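PDB 7D3U: monovalent Na+/H+ antiporter subunit C from Dietzia sp. DQ12-45-1b, which forms a small membrane subunit of the Mrp complex, a bacterial sodium/proton pump that probably exchanges Na+ for H+ across the cell membrane. Local coordinates for residues 12-17 against 31-36; 19-24 against 98-103. All blocks are in the same frame, centred on the assembly; numbering follows the deposited sequence.

Contact 1 of 2, residues 12-17 against 31-36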
loop_
_atom_site.group_PDB
_atom_site.type_symbol
_atom_site.label_atom_id
_atom_site.label_comp_id
_atom_site.label_asym_id
_atom_site.label_seq_id
_atom_site.Cartn_x
_atom_site.Cartn_y
_atom_site.Cartn_z
ATOM N N ALA C 12 11.288 -23.835 1.740
ATOM C CA ALA C 12 10.324 -24.613 2.510
ATOM C C ALA C 12 10.362 -24.224 3.981
ATOM O O ALA C 12 9.313 -24.071 4.620
ATOM C CB ALA C 12 10.598 -26.105 2.342
ATOM N N GLY C 13 11.564 -24.053 4.534
ATOM C CA GLY C 13 11.674 -23.603 5.910
ATOM C C GLY C 13 11.033 -22.247 6.127
ATOM O O GLY C 13 10.353 -22.024 7.132
ATOM N N PHE C 14 11.228 -21.326 5.181
ATOM C CA PHE C 14 10.596 -20.015 5.287
ATOM C C PHE C 14 9.080 -20.134 5.249
ATOM O O PHE C 14 8.382 -19.550 6.084
ATOM C CB PHE C 14 11.073 -19.095 4.167
ATOM C CG PHE C 14 10.016 -18.135 3.692
ATOM C CD1 PHE C 14 9.623 -17.067 4.480
ATOM C CD2 PHE C 14 9.410 -18.308 2.463
ATOM C CE1 PHE C 14 8.652 -16.193 4.049
ATOM C CE2 PHE C 14 8.436 -17.434 2.029
ATOM C CZ PHE C 14 8.058 -16.376 2.823
ATOM N N VAL C 15 8.551 -20.861 4.264
ATOM C CA VAL C 15 7.102 -20.963 4.119
ATOM C C VAL C 15 6.489 -21.604 5.354
ATOM O O VAL C 15 5.387 -21.238 5.780
ATOM C CB VAL C 15 6.743 -21.734 2.836
ATOM C CG1 VAL C 15 5.255 -21.996 2.778
ATOM C CG2 VAL C 15 7.180 -20.954 1.613
ATOM N N PHE C 16 7.200 -22.550 5.970
ATOM C CA PHE C 16 6.681 -23.160 7.189
ATOM C C PHE C 16 6.718 -22.180 8.356
ATOM O O PHE C 16 5.706 -21.973 9.034
ATOM C CB PHE C 16 7.464 -24.424 7.527
ATOM C CG PHE C 16 6.966 -25.128 8.752
ATOM C CD1 PHE C 16 5.914 -26.019 8.672
ATOM C CD2 PHE C 16 7.544 -24.894 9.986
ATOM C CE1 PHE C 16 5.451 -26.664 9.797
ATOM C CE2 PHE C 16 7.082 -25.537 11.113
ATOM C CZ PHE C 16 6.035 -26.423 11.018
ATOM N N LEU C 17 7.878 -21.567 8.607
ATOM C CA LEU C 17 8.026 -20.715 9.782
ATOM C C LEU C 17 7.125 -19.490 9.709
ATOM O O LEU C 17 6.530 -19.089 10.716
ATOM C CB LEU C 17 9.484 -20.293 9.938
ATOM C CG LEU C 17 10.421 -21.362 10.492
ATOM C CD1 LEU C 17 11.830 -20.817 10.597
ATOM C CD2 LEU C 17 9.928 -21.841 11.841
ATOM N N ILE C 31 14.349 -14.688 7.762
ATOM C CA ILE C 31 15.794 -14.870 7.649
ATOM C C ILE C 31 16.106 -15.989 6.664
ATOM O O ILE C 31 16.986 -15.861 5.802
ATOM C CB ILE C 31 16.410 -15.150 9.031
ATOM C CG1 ILE C 31 16.394 -13.888 9.889
ATOM C CG2 ILE C 31 17.826 -15.668 8.890
ATOM C CD1 ILE C 31 16.887 -14.112 11.292
ATOM N N LEU C 32 15.382 -17.104 6.775
ATOM C CA LEU C 32 15.590 -18.210 5.845
ATOM C C LEU C 32 15.233 -17.806 4.420
ATOM O O LEU C 32 15.893 -18.225 3.463
ATOM C CB LEU C 32 14.770 -19.422 6.278
ATOM C CG LEU C 32 15.233 -20.142 7.542
ATOM C CD1 LEU C 32 14.676 -21.550 7.576
ATOM C CD2 LEU C 32 16.746 -20.163 7.628
ATOM N N LEU C 33 14.196 -16.985 4.258
ATOM C CA LEU C 33 13.807 -16.536 2.925
ATOM C C LEU C 33 14.864 -15.619 2.322
ATOM O O LEU C 33 15.172 -15.714 1.127
ATOM C CB LEU C 33 12.457 -15.832 2.991
ATOM C CG LEU C 33 12.037 -14.992 1.791
ATOM C CD1 LEU C 33 11.628 -15.877 0.634
ATOM C CD2 LEU C 33 10.915 -14.045 2.167
ATOM N N SER C 34 15.422 -14.718 3.131
ATOM C CA SER C 34 16.524 -13.887 2.662
ATOM C C SER C 34 17.723 -14.740 2.279
ATOM O O SER C 34 18.399 -14.465 1.280
ATOM C CB SER C 34 16.909 -12.871 3.734
ATOM O OG SER C 34 18.268 -12.496 3.612
ATOM N N HIS C 35 18.004 -15.786 3.062
ATOM C CA HIS C 35 19.084 -16.701 2.711
ATOM C C HIS C 35 18.820 -17.376 1.372
ATOM O O HIS C 35 19.727 -17.514 0.544
ATOM C CB HIS C 35 19.264 -17.748 3.806
ATOM C CG HIS C 35 20.024 -17.256 4.996
ATOM N ND1 HIS C 35 20.940 -16.230 4.919
ATOM C CD2 HIS C 35 20.007 -17.650 6.290
ATOM C CE1 HIS C 35 21.453 -16.012 6.117
ATOM N NE2 HIS C 35 20.904 -16.860 6.967
ATOM N N ALA C 36 17.577 -17.805 1.142
ATOM C CA ALA C 36 17.235 -18.441 -0.125
ATOM C C ALA C 36 17.403 -17.477 -1.289
ATOM O O ALA C 36 17.891 -17.860 -2.359
ATOM C CB ALA C 36 15.805 -18.974 -0.075
#
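Aromatic-aliphatic packing carries most of this helix-helix contact. Leu33 lies alongside Phe14, both side chains pointing the same way, and covers one face of the Phe14 ring. Its CB comes closest to the ring centre: it sits 3.7 Å from the centroid of the Phe14 ring and 26° off the ring normal, a CH-pi contact displaced toward the CG-CD1 side of the rim. With CG anti to the backbone N (chi1 165°), the Leu33 branch runs on along that face, so that CD1 reaches Phe14 CD2 at 3.8 Å and CD2 reaches Phe14 CE1 at 3.6 Å. A flat ring suits this place because a branched leucine can spread over it.

Purely aliphatic contacts centre on Leu32. Its CG stands anti to the carbonyl carbon, and CD1 comes down on the bare backbone of Gly13, 4.0 Å from Gly13 C. Having no side chain, Gly13 lets this methyl settle on its backbone. The same Leu32 CD1 meets Leu17 CD1 at 4.2 Å, one turn further along.

The two segments run nearly antiparallel at 156°, their axes 8.0 Å apart at closest approach, as in a membrane hairpin of helices 2-17 and 24-44. Helix 66-90 packs against Ile31 and Ser34, while Leu172 of subunit D touches Phe14 and Thr613 of subunit A touches Leu32.

Contact 2 of 2, residues 19-24 against 98-103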
loop_
_atom_site.group_PDB
_atom_site.type_symbol
_atom_site.label_atom_id
_atom_site.label_comp_id
_atom_site.label_asym_id
_atom_site.label_seq_id
_atom_site.Cartn_x
_atom_site.Cartn_y
_atom_site.Cartn_z
ATOM N N LEU C 19 4.333 -19.183 8.574
ATOM C CA LEU C 19 2.942 -19.551 8.792
ATOM C C LEU C 19 2.680 -20.050 10.206
ATOM O O LEU C 19 1.573 -20.517 10.488
ATOM C CB LEU C 19 2.515 -20.617 7.782
ATOM C CG LEU C 19 2.349 -20.137 6.341
ATOM C CD1 LEU C 19 2.084 -21.309 5.418
ATOM C CD2 LEU C 19 1.231 -19.119 6.251
ATOM N N GLN C 20 3.662 -19.961 11.094
ATOM C CA GLN C 20 3.523 -20.451 12.451
ATOM C C GLN C 20 3.108 -19.311 13.378
ATOM O O GLN C 20 2.786 -18.204 12.936
ATOM C CB GLN C 20 4.824 -21.111 12.904
ATOM C CG GLN C 20 5.163 -22.382 12.150
ATOM C CD GLN C 20 3.983 -23.323 12.029
ATOM O OE1 GLN C 20 3.686 -24.080 12.949
ATOM N NE2 GLN C 20 3.310 -23.286 10.886
ATOM N N ARG C 21 3.112 -19.584 14.677
ATOM C CA ARG C 21 2.670 -18.635 15.686
ATOM C C ARG C 21 3.872 -18.008 16.378
ATOM O O ARG C 21 4.843 -18.696 16.704
ATOM C CB ARG C 21 1.774 -19.326 16.714
ATOM C CG ARG C 21 0.909 -18.387 17.524
ATOM C CD ARG C 21 0.107 -19.148 18.564
ATOM N NE ARG C 21 -0.606 -18.249 19.462
ATOM C CZ ARG C 21 -1.051 -18.595 20.665
ATOM N NH1 ARG C 21 -0.856 -19.825 21.118
ATOM N NH2 ARG C 21 -1.691 -17.711 21.418
ATOM N N GLY C 22 3.802 -16.707 16.597
ATOM C CA GLY C 22 4.890 -15.985 17.232
ATOM C C GLY C 22 5.621 -15.133 16.213
ATOM O O GLY C 22 5.847 -15.549 15.071
ATOM N N MET C 23 5.996 -13.921 16.624
ATOM C CA MET C 23 6.657 -13.011 15.698
ATOM C C MET C 23 8.113 -13.384 15.466
ATOM O O MET C 23 8.633 -13.170 14.366
ATOM C CB MET C 23 6.562 -11.575 16.206
ATOM C CG MET C 23 6.927 -10.542 15.160
ATOM S SD MET C 23 5.868 -10.652 13.710
ATOM C CE MET C 23 6.756 -9.603 12.567
ATOM N N VAL C 24 8.788 -13.939 16.473
ATOM C CA VAL C 24 10.165 -14.377 16.271
ATOM C C VAL C 24 10.201 -15.602 15.367
ATOM O O VAL C 24 11.083 -15.732 14.510
ATOM C CB VAL C 24 10.848 -14.639 17.623
ATOM C CG1 VAL C 24 12.182 -15.334 17.421
ATOM C CG2 VAL C 24 11.049 -13.337 18.365
ATOM N N ASP C 98 3.148 -13.101 20.464
ATOM C CA ASP C 98 2.087 -13.874 19.835
ATOM C C ASP C 98 1.484 -13.105 18.668
ATOM O O ASP C 98 1.300 -11.888 18.731
ATOM C CB ASP C 98 1.007 -14.211 20.862
ATOM C CG ASP C 98 -0.038 -15.171 20.326
ATOM O OD1 ASP C 98 0.100 -15.632 19.176
ATOM O OD2 ASP C 98 -1.005 -15.465 21.061
ATOM N N THR C 99 1.176 -13.830 17.592
ATOM C CA THR C 99 0.651 -13.214 16.386
ATOM C C THR C 99 -0.787 -13.596 16.071
ATOM O O THR C 99 -1.404 -12.944 15.223
ATOM C CB THR C 99 1.534 -13.561 15.177
ATOM O OG1 THR C 99 1.124 -12.781 14.047
ATOM C CG2 THR C 99 1.423 -15.034 14.833
ATOM N N ASP C 100 -1.343 -14.614 16.730
ATOM C CA ASP C 100 -2.731 -14.972 16.464
ATOM C C ASP C 100 -3.680 -13.951 17.071
ATOM O O ASP C 100 -4.177 -14.129 18.188
ATOM C CB ASP C 100 -3.061 -16.372 16.985
ATOM C CG ASP C 100 -2.471 -17.464 16.124
ATOM O OD1 ASP C 100 -2.275 -17.225 14.915
ATOM O OD2 ASP C 100 -2.198 -18.558 16.651
ATOM N N ILE C 101 -3.927 -12.876 16.334
ATOM C CA ILE C 101 -4.885 -11.851 16.708
ATOM C C ILE C 101 -5.989 -11.831 15.663
ATOM O O ILE C 101 -5.769 -12.165 14.494
ATOM C CB ILE C 101 -4.214 -10.467 16.831
ATOM C CG1 ILE C 101 -3.445 -10.142 15.550
ATOM C CG2 ILE C 101 -3.299 -10.432 18.040
ATOM C CD1 ILE C 101 -2.394 -9.069 15.718
ATOM N N GLY C 102 -7.185 -11.445 16.090
ATOM C CA GLY C 102 -8.307 -11.386 15.176
ATOM C C GLY C 102 -8.477 -10.008 14.579
ATOM O O GLY C 102 -7.490 -9.334 14.273
ATOM N N ASP C 103 -9.721 -9.576 14.403
ATOM C CA ASP C 103 -9.990 -8.227 13.922
ATOM C C ASP C 103 -9.583 -7.232 15.001
ATOM O O ASP C 103 -10.214 -7.161 16.060
ATOM C CB ASP C 103 -11.462 -8.079 13.559
ATOM C CG ASP C 103 -11.766 -6.750 12.909
ATOM O OD1 ASP C 103 -10.816 -6.099 12.430
ATOM O OD2 ASP C 103 -12.951 -6.358 12.874
#
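OD2 of Asp98 lies at the edge of the Arg21 guanidinium, near its plane, while OD2 of Asp100 approaches obliquely. Two nitrogens grip Asp98 side-on: NE of Arg21 donates to OD1 of Asp98 at 2.7 Å, and NH2 of Arg21 donates to OD2 of Asp98 at 2.4 Å. Neither bond is straight, and the two flat groups are turned 68° apart, so both oxygens are met from above the carboxylate plane. The extended chain from CG to NE gives Arg21 the reach for this grip.

Asp98 OD1 has a second donor, the backbone N of Asp100 at 3.0 Å, which closes an Asx turn and helps fix the carboxylate's rotation. Asp100 OD2 lies 3.2 Å from Arg21 NE but well out of the guanidinium plane, so this pairing is electrostatic, with no N-H aimed at it. Asp100 OD1 forms salt bridges with Arg565 and Arg681 of subunit A, and these positive charges would be expected to keep the aspartate ionised.

Beside the charges, Thr99 lays its CG2 methyl against the backbone of segment 19-24, 3.4 Å from Gly22 N. At phi 107° and psi 140° any side chain would run into the carbonyl O of Arg21, which explains the glycine at Gly22.

Together Arg21, Asp98 and Asp100 form a salt-bridge network, joining the connection between helices 2-17 and 24-44 to the loop after helix 66-90, where an inverse gamma turn is centred on Asp100.

Overall arrangement
Contact 1 is buried among the helices, whereas contact 2 is only partly buried and joins two loops; their centres lie about 17 Å apart. Both involve the helical hairpin: contact 1 pairs its two helices directly, and segment 19-24 of contact 2 lies in the connection between those helices, tied to the chain beyond helix 66-90. The chemistry follows the setting. Within the helix pair, leucines, a phenylalanine and a glycine pack through apolar and CH-pi contacts, while at the loops opposite charges and an Asx turn do the holding. Subunits A and D reach both contacts, through packing at contact 1 and with added salt bridges at contact 2.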